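Local coordinates for neuraminidase (Influenza A virus, PDB 4K3Y), which is the neuraminidase-like surface protein of a bat influenza A virus, a calcium-binding beta-propeller in a four-chain assembly, whose enzymatic role is uncertain, at residues A6-V10 with H106-Q110; C156-I160 with L222-F228. One frame throughout, in Å; residues are numbered along the deposited sequence.

Contact 1 of 2, residues A6-V10 with H106-Q110. With NAG (2-acetamido-2-deoxy-beta-D-glucopyranose), chain H.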
ATOM      1  N   ALA C   6     -16.434   2.378 -14.485  1.00114.12           N
ATOM      2  CA  ALA C   6     -16.752   1.019 -15.031  1.00115.57           C
ATOM      3  C   ALA C   6     -17.037   1.144 -16.545  1.00109.42           C
ATOM      4  O   ALA C   6     -18.112   0.602 -16.990  1.00113.38           O
ATOM      5  CB  ALA C   6     -18.046   0.388 -14.279  1.00101.77           C
ATOM      6  N   THR C   7     -16.165   1.835 -17.303  1.00 97.87           N
ATOM      7  CA  THR C   7     -16.452   2.148 -18.707  1.00 99.35           C
ATOM      8  C   THR C   7     -15.225   1.987 -19.614  1.00 92.05           C
ATOM      9  O   THR C   7     -14.089   2.195 -19.165  1.00 87.63           O
ATOM     10  CB  THR C   7     -17.076   3.570 -18.837  1.00 93.97           C
ATOM     11  OG1 THR C   7     -18.467   3.449 -19.159  1.00 93.63           O
ATOM     12  CG2 THR C   7     -16.368   4.431 -19.913  1.00 84.75           C
ATOM     13  N   PRO C   8     -15.448   1.599 -20.889  1.00 86.98           N
ATOM     14  CA  PRO C   8     -14.331   1.425 -21.826  1.00 87.80           C
ATOM     15  C   PRO C   8     -13.475   2.686 -21.988  1.00 87.49           C
ATOM     16  O   PRO C   8     -14.002   3.807 -22.079  1.00 83.25           O
ATOM     17  CB  PRO C   8     -15.031   1.085 -23.148  1.00 75.90           C
ATOM     18  CG  PRO C   8     -16.317   0.495 -22.752  1.00 74.51           C
ATOM     19  CD  PRO C   8     -16.738   1.262 -21.517  1.00 78.71           C
ATOM     20  N   LEU C   9     -12.180   2.487 -21.930  1.00 87.77           N
ATOM     21  CA  LEU C   9     -11.250   3.573 -22.208  1.00 80.45           C
ATOM     22  C   LEU C   9     -11.400   4.083 -23.642  1.00 87.76           C
ATOM     23  O   LEU C   9     -11.374   3.307 -24.613  1.00 84.68           O
ATOM     24  CB  LEU C   9      -9.805   3.126 -21.952  1.00 77.36           C
ATOM     25  CG  LEU C   9      -8.719   4.216 -21.985  1.00 70.74           C
ATOM     26  CD1 LEU C   9      -7.733   4.025 -20.854  1.00 63.55           C
ATOM     27  CD2 LEU C   9      -7.985   4.246 -23.323  1.00 58.99           C
ATOM     28  N   VAL C  10     -11.562   5.398 -23.760  1.00 89.59           N
ATOM     29  CA  VAL C  10     -11.704   6.035 -25.060  1.00 91.37           C
ATOM     30  C   VAL C  10     -10.803   7.269 -25.174  1.00 84.55           C
ATOM     31  O   VAL C  10     -10.828   8.172 -24.331  1.00 70.38           O
ATOM     32  CB  VAL C  10     -13.186   6.360 -25.380  1.00 82.42           C
ATOM     33  CG1 VAL C  10     -13.865   6.976 -24.171  1.00 90.37           C
ATOM     34  CG2 VAL C  10     -13.289   7.264 -26.600  1.00 79.19           C
ATOM     35  N   HIS C 106      -4.397  -1.047 -21.426  1.00 58.80           N
ATOM     36  CA  HIS C 106      -5.569  -1.094 -20.522  1.00 62.92           C
ATOM     37  C   HIS C 106      -6.838  -0.598 -21.224  1.00 65.09           C
ATOM     38  O   HIS C 106      -6.833   0.478 -21.825  1.00 66.61           O
ATOM     39  CB  HIS C 106      -5.289  -0.285 -19.260  1.00 63.69           C
ATOM     40  CG  HIS C 106      -6.324  -0.455 -18.183  1.00 69.24           C
ATOM     41  ND1 HIS C 106      -7.584   0.071 -18.279  1.00 71.74           N
ATOM     42  CD2 HIS C 106      -6.243  -1.076 -16.984  1.00 65.19           C
ATOM     43  CE1 HIS C 106      -8.267  -0.237 -17.177  1.00 71.90           C
ATOM     44  NE2 HIS C 106      -7.477  -0.931 -16.385  1.00 64.47           N
ATOM     45  N   ASP C 107      -7.930  -1.357 -21.125  1.00 61.86           N
ATOM     46  CA  ASP C 107      -9.124  -1.074 -21.940  1.00 62.79           C
ATOM     47  C   ASP C 107     -10.217  -0.337 -21.173  1.00 70.77           C
ATOM     48  O   ASP C 107     -11.264  -0.032 -21.733  1.00 74.24           O
ATOM     49  CB  ASP C 107      -9.712  -2.358 -22.550  1.00 53.45           C
ATOM     50  CG  ASP C 107     -10.096  -3.387 -21.494  1.00 66.20           C
ATOM     51  OD1 ASP C 107     -10.103  -3.049 -20.278  1.00 55.39           O
ATOM     52  OD2 ASP C 107     -10.404  -4.541 -21.889  1.00 79.96           O
ATOM     53  N   GLY C 108      -9.974  -0.059 -19.895  1.00 68.99           N
ATOM     54  CA  GLY C 108     -10.967   0.589 -19.057  1.00 75.12           C
ATOM     55  C   GLY C 108     -11.428  -0.357 -17.966  1.00 72.07           C
ATOM     56  O   GLY C 108     -11.839   0.067 -16.876  1.00 56.63           O
ATOM     57  N   PHE C 109     -11.336  -1.650 -18.264  1.00 65.65           N
ATOM     58  CA  PHE C 109     -11.698  -2.698 -17.315  1.00 61.51           C
ATOM     59  C   PHE C 109     -10.457  -3.284 -16.660  1.00 68.74           C
ATOM     60  O   PHE C 109     -10.261  -3.142 -15.452  1.00 67.66           O
ATOM     61  CB  PHE C 109     -12.516  -3.784 -18.019  1.00 54.60           C
ATOM     62  CG  PHE C 109     -13.590  -3.228 -18.902  1.00 76.45           C
ATOM     63  CD1 PHE C 109     -14.625  -2.468 -18.357  1.00 85.45           C
ATOM     64  CD2 PHE C 109     -13.558  -3.436 -20.276  1.00 76.14           C
ATOM     65  CE1 PHE C 109     -15.615  -1.931 -19.167  1.00 81.60           C
ATOM     66  CE2 PHE C 109     -14.538  -2.903 -21.093  1.00 74.42           C
ATOM     67  CZ  PHE C 109     -15.572  -2.149 -20.537  1.00 78.12           C
ATOM     68  N   GLN C 110      -9.606  -3.923 -17.457  1.00 76.04           N
ATOM     69  CA  GLN C 110      -8.392  -4.511 -16.907  1.00 76.05           C
ATOM     70  C   GLN C 110      -7.114  -4.279 -17.734  1.00 73.18           C
ATOM     71  O   GLN C 110      -7.163  -3.889 -18.918  1.00 68.65           O
ATOM     72  CB  GLN C 110      -8.605  -6.007 -16.677  1.00 79.18           C
ATOM     73  CG  GLN C 110      -8.470  -6.421 -15.230  1.00 85.54           C
ATOM     74  CD  GLN C 110      -9.771  -6.349 -14.486  1.00 87.62           C
ATOM     75  OE1 GLN C 110     -10.843  -6.407 -15.084  1.00 82.90           O
ATOM     76  NE2 GLN C 110      -9.690  -6.216 -13.171  1.00 95.07           N
TER
HETATM   77  C1  NAG H   2     -20.145  -5.828 -19.778  1.00140.13           C
HETATM   78  C2  NAG H   2     -20.932  -4.654 -19.199  1.00135.49           C
HETATM   79  C3  NAG H   2     -22.267  -5.138 -18.642  1.00132.95           C
HETATM   80  C4  NAG H   2     -22.993  -6.056 -19.623  1.00135.58           C
HETATM   81  C5  NAG H   2     -22.061  -7.127 -20.186  1.00135.24           C
HETATM   82  C6  NAG H   2     -22.745  -7.997 -21.241  1.00123.26           C
HETATM   83  C7  NAG H   2     -19.724  -2.699 -18.375  1.00114.11           C
HETATM   84  C8  NAG H   2     -19.161  -1.984 -17.179  1.00105.44           C
HETATM   85  N2  NAG H   2     -20.156  -3.950 -18.184  1.00124.89           N
HETATM   86  O3  NAG H   2     -23.080  -4.018 -18.378  1.00129.34           O
HETATM   87  O4  NAG H   2     -24.082  -6.664 -18.964  1.00135.98           O
HETATM   88  O5  NAG H   2     -20.919  -6.511 -20.745  1.00142.70           O
HETATM   89  O6  NAG H   2     -23.356  -7.207 -22.237  1.00114.14           O
HETATM   90  O7  NAG H   2     -19.773  -2.132 -19.471  1.00111.96           O
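Leu9 joins the 106–110 loop through both its backbone and its side chain. The amide N of Leu9 donates to Asp107 O at 2.7 Å, an almost straight bond (165° at the hydrogen) that arrives from above the carbonyl plane, 45° out of it, and not along a lone pair. Beyond the amide, Leu9 CB sits 3.5 Å from that same Asp107 O; CG comes 4.2 Å from His106 O, and the branch ending in CD1 closes to 3.8 Å of His106 O. With CG anti to the backbone N (chi1 -171°), the buried side chain thus runs back along the loop from one carbonyl to the one before it, while also touching Asp50. The loop is the hairpin between strands 101–106 and 111–117, the first two strands of a four-stranded propeller blade, and 6–10 is the extended N-terminal segment laid across its end. Within the hairpin, Asp107 OD1 accepts from Phe109 N (2.7 Å), an Asx turn, and from Gln110 N (3.0 Å), which extends it to an Asx motif; the two donors come to the anti and syn sides, both tilted out of the carboxylate plane. OD2 is hydrogen-bonded to Tyr126 of the same blade, so both carboxylate oxygens are engaged. Gly108 offers only backbone here, and its CA makes a CA-H...O contact with Thr7 O at 3.5 Å. Further toward the N-terminus, the Pro8 ring and the Phe109 ring meet at an oblique angle, Pro8 CG lying 3.5 Å from Phe109 CZ.

Contact 2 of 2, residues C156-I160 with L222-F228; sequences CYTII and LEFDQSF
Tyr157 meets three residues of 222–228 in turn along its length, starting at its CB, which lies 4.0 Å from Phe224 CE2. That methylene sits near the plane of the Phe224 ring, at its edge. The tyrosine CG is anti to the carbonyl carbon (chi1 -50°), a setting that carries the ring past Phe224 toward the turn beyond it. There Tyr157 CD2 comes within 3.7 Å of Phe228 CE1; each ring presents its edge to the other, so neither face is used in this meeting. Both aromatic partners of Tyr157 also pack on Leu173 of strand 170–177. Phe228 closes a type I turn from Asp225, with Phe228 N bonded to Asp225 O at 3.0 Å, and within that turn Ser227 OG donates to Asp225 OD1 at 2.6 Å. Farther out, Tyr157 CZ passes 4.1 Å from Gln226 CB, touching the base of the glutamine and not its amide, and the hydroxyl finds its polar partner in the side chain of Thr155, just before the segment. The two segments come from neighbouring blades of the six-bladed propeller: strand 155–162 belongs to the sheet that opens with strand 150–152, and strand 221–224 to the next, which opens with strand 197–202. Their axes approach to 11.1 Å at an angle of 146° between chain directions, and the gap between these roughly antiparallel strands is filled by side chains. Past Thr158, whose CB points away from 222–228 and whose OG1 is hydrogen-bonded to Gln145, Ile159 again faces the other blade. Its CD1 meets Leu222 CD1 tip to tip at 3.9 Å and lies more loosely, 4.4 Å, from Phe224 CE1.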
ATOM      1  N   CYS C 156      -8.326  -4.011 -27.985  1.00 75.73           N
ATOM      2  CA  CYS C 156      -6.905  -3.689 -27.880  1.00 72.26           C
ATOM      3  C   CYS C 156      -6.134  -4.243 -29.061  1.00 70.83           C
ATOM      4  O   CYS C 156      -6.366  -5.372 -29.492  1.00 83.09           O
ATOM      5  CB  CYS C 156      -6.314  -4.243 -26.589  1.00 72.97           C
ATOM      6  SG  CYS C 156      -7.051  -3.557 -25.096  1.00 95.01           S
ATOM      7  N   TYR C 157      -5.206  -3.450 -29.580  1.00 72.18           N
ATOM      8  CA  TYR C 157      -4.391  -3.881 -30.721  1.00 63.93           C
ATOM      9  C   TYR C 157      -2.889  -3.960 -30.375  1.00 62.22           C
ATOM     10  O   TYR C 157      -2.366  -3.156 -29.597  1.00 60.20           O
ATOM     11  CB  TYR C 157      -4.648  -2.979 -31.935  1.00 47.07           C
ATOM     12  CG  TYR C 157      -6.122  -2.789 -32.254  1.00 67.37           C
ATOM     13  CD1 TYR C 157      -6.863  -1.761 -31.663  1.00 69.30           C
ATOM     14  CD2 TYR C 157      -6.776  -3.636 -33.144  1.00 69.37           C
ATOM     15  CE1 TYR C 157      -8.210  -1.583 -31.955  1.00 67.27           C
ATOM     16  CE2 TYR C 157      -8.121  -3.463 -33.444  1.00 78.05           C
ATOM     17  CZ  TYR C 157      -8.833  -2.438 -32.849  1.00 84.21           C
ATOM     18  OH  TYR C 157     -10.166  -2.277 -33.150  1.00 91.95           O
ATOM     19  N   THR C 158      -2.212  -4.961 -30.924  1.00 62.01           N
ATOM     20  CA  THR C 158      -0.781  -5.121 -30.704  1.00 58.92           C
ATOM     21  C   THR C 158      -0.161  -5.792 -31.920  1.00 62.91           C
ATOM     22  O   THR C 158      -0.872  -6.412 -32.720  1.00 63.72           O
ATOM     23  CB  THR C 158      -0.476  -5.939 -29.428  1.00 72.00           C
ATOM     24  OG1 THR C 158       0.941  -5.972 -29.201  1.00 82.82           O
ATOM     25  CG2 THR C 158      -1.007  -7.367 -29.550  1.00 58.58           C
ATOM     26  N   ILE C 159       1.158  -5.655 -32.065  1.00 63.74           N
ATOM     27  CA  ILE C 159       1.871  -6.262 -33.184  1.00 56.04           C
ATOM     28  C   ILE C 159       2.921  -7.242 -32.667  1.00 53.94           C
ATOM     29  O   ILE C 159       3.634  -6.936 -31.718  1.00 67.22           O
ATOM     30  CB  ILE C 159       2.501  -5.184 -34.084  1.00 50.57           C
ATOM     31  CG1 ILE C 159       1.407  -4.241 -34.593  1.00 65.24           C
ATOM     32  CG2 ILE C 159       3.238  -5.831 -35.259  1.00 47.85           C
ATOM     33  CD1 ILE C 159       1.885  -2.875 -35.062  1.00 64.17           C
ATOM     34  N   ILE C 160       2.997  -8.425 -33.275  1.00 56.28           N
ATOM     35  CA  ILE C 160       3.951  -9.451 -32.846  1.00 51.29           C
ATOM     36  C   ILE C 160       4.845  -9.911 -33.990  1.00 56.59           C
ATOM     37  O   ILE C 160       4.383 -10.107 -35.115  1.00 66.25           O
ATOM     38  CB  ILE C 160       3.236 -10.658 -32.219  1.00 55.35           C
ATOM     39  CG1 ILE C 160       2.447 -10.200 -30.988  1.00 45.18           C
ATOM     40  CG2 ILE C 160       4.229 -11.770 -31.850  1.00 46.29           C
ATOM     41  CD1 ILE C 160       1.791 -11.323 -30.242  1.00 65.67           C
ATOM     42  N   LEU C 222       3.661   2.588 -39.893  1.00 58.26           N
ATOM     43  CA  LEU C 222       2.408   1.882 -40.105  1.00 62.84           C
ATOM     44  C   LEU C 222       1.240   2.748 -39.637  1.00 75.65           C
ATOM     45  O   LEU C 222       1.361   3.506 -38.666  1.00 75.33           O
ATOM     46  CB  LEU C 222       2.397   0.581 -39.291  1.00 74.54           C
ATOM     47  CG  LEU C 222       1.807  -0.724 -39.836  1.00 76.88           C
ATOM     48  CD1 LEU C 222       1.352  -1.612 -38.684  1.00 74.59           C
ATOM     49  CD2 LEU C 222       0.681  -0.509 -40.831  1.00 73.71           C
ATOM     50  N   GLU C 223       0.115   2.642 -40.339  1.00 83.61           N
ATOM     51  CA  GLU C 223      -1.160   3.148 -39.836  1.00 76.31           C
ATOM     52  C   GLU C 223      -2.241   2.114 -40.157  1.00 72.29           C
ATOM     53  O   GLU C 223      -2.143   1.392 -41.154  1.00 71.43           O
ATOM     54  CB  GLU C 223      -1.491   4.535 -40.400  1.00 76.12           C
ATOM     55  CG  GLU C 223      -1.877   4.573 -41.876  1.00100.10           C
ATOM     56  CD  GLU C 223      -2.163   5.989 -42.366  1.00114.48           C
ATOM     57  OE1 GLU C 223      -1.683   6.952 -41.718  1.00116.12           O
ATOM     58  OE2 GLU C 223      -2.872   6.131 -43.395  1.00112.57           O
ATOM     59  N   PHE C 224      -3.247   2.015 -39.296  1.00 64.40           N
ATOM     60  CA  PHE C 224      -4.336   1.067 -39.520  1.00 74.08           C
ATOM     61  C   PHE C 224      -5.580   1.416 -38.702  1.00 78.47           C
ATOM     62  O   PHE C 224      -5.483   2.049 -37.643  1.00 67.94           O
ATOM     63  CB  PHE C 224      -3.886  -0.369 -39.213  1.00 65.85           C
ATOM     64  CG  PHE C 224      -3.482  -0.591 -37.782  1.00 71.77           C
ATOM     65  CD1 PHE C 224      -2.173  -0.379 -37.378  1.00 70.03           C
ATOM     66  CD2 PHE C 224      -4.415  -1.019 -36.832  1.00 75.03           C
ATOM     67  CE1 PHE C 224      -1.802  -0.591 -36.051  1.00 72.86           C
ATOM     68  CE2 PHE C 224      -4.051  -1.233 -35.499  1.00 58.94           C
ATOM     69  CZ  PHE C 224      -2.750  -1.025 -35.111  1.00 62.72           C
ATOM     70  N   ASP C 225      -6.745   1.010 -39.205  1.00 76.58           N
ATOM     71  CA  ASP C 225      -7.996   1.203 -38.477  1.00 74.62           C
ATOM     72  C   ASP C 225      -8.490  -0.128 -37.925  1.00 74.44           C
ATOM     73  O   ASP C 225      -7.801  -1.149 -38.063  1.00 74.06           O
ATOM     74  CB  ASP C 225      -9.065   1.899 -39.340  1.00 89.46           C
ATOM     75  CG  ASP C 225      -9.223   1.268 -40.718  1.00 93.97           C
ATOM     76  OD1 ASP C 225      -9.268   0.021 -40.810  1.00 92.02           O
ATOM     77  OD2 ASP C 225      -9.308   2.029 -41.710  1.00 94.59           O
ATOM     78  N   GLN C 226      -9.672  -0.112 -37.304  1.00 73.86           N
ATOM     79  CA  GLN C 226     -10.193  -1.289 -36.607  1.00 80.92           C
ATOM     80  C   GLN C 226     -10.557  -2.434 -37.548  1.00 85.95           C
ATOM     81  O   GLN C 226     -10.655  -3.587 -37.118  1.00 87.22           O
ATOM     82  CB  GLN C 226     -11.383  -0.923 -35.717  1.00 91.23           C
ATOM     83  CG  GLN C 226     -12.490  -0.142 -36.404  1.00101.32           C
ATOM     84  CD  GLN C 226     -13.536   0.345 -35.420  1.00114.32           C
ATOM     85  OE1 GLN C 226     -13.692  -0.213 -34.332  1.00118.70           O
ATOM     86  NE2 GLN C 226     -14.253   1.396 -35.793  1.00112.19           N
ATOM     87  N   SER C 227     -10.746  -2.115 -38.828  1.00 84.30           N
ATOM     88  CA  SER C 227     -11.061  -3.125 -39.834  1.00 91.35           C
ATOM     89  C   SER C 227      -9.797  -3.782 -40.399  1.00 99.29           C
ATOM     90  O   SER C 227      -9.858  -4.509 -41.389  1.00115.08           O
ATOM     91  CB  SER C 227     -11.915  -2.513 -40.955  1.00 94.53           C
ATOM     92  OG  SER C 227     -11.439  -1.235 -41.343  1.00106.28           O
ATOM     93  N   PHE C 228      -8.662  -3.525 -39.749  1.00 95.39           N
ATOM     94  CA  PHE C 228      -7.340  -3.980 -40.205  1.00 88.67           C
ATOM     95  C   PHE C 228      -6.966  -3.509 -41.610  1.00 83.68           C
ATOM     96  O   PHE C 228      -6.252  -4.191 -42.351  1.00 73.32           O
ATOM     97  CB  PHE C 228      -7.182  -5.498 -40.087  1.00 85.75           C
ATOM     98  CG  PHE C 228      -6.995  -5.975 -38.680  1.00 86.40           C
ATOM     99  CD1 PHE C 228      -6.666  -5.085 -37.667  1.00 82.49           C
ATOM    100  CD2 PHE C 228      -7.147  -7.317 -38.367  1.00 92.20           C
ATOM    101  CE1 PHE C 228      -6.492  -5.526 -36.362  1.00 79.60           C
ATOM    102  CE2 PHE C 228      -6.975  -7.765 -37.061  1.00 91.10           C
ATOM    103  CZ  PHE C 228      -6.643  -6.866 -36.063  1.00 82.37           C
TER

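In the fold
Contact 1 comes first along the chain and is complete before contact 2 begins; their centres lie 18 Å apart. They illustrate two ways in which a propeller is knitted together. Contact 1 lays the N-terminal segment over a hairpin of the blade that opens with strand 101–106, about 21 Å from the centre of the chain, whereas contact 2, about 15 Å from it, is buried packing between the two blades that follow in sequence. The two meet directly where Asp107 CB packs 3.9 Å from Cys156 SG, whose disulfide to Cys151 ties the first two strands of the intervening blade. The hairpin of the first blade thus touches the second, which in turn packs on the third.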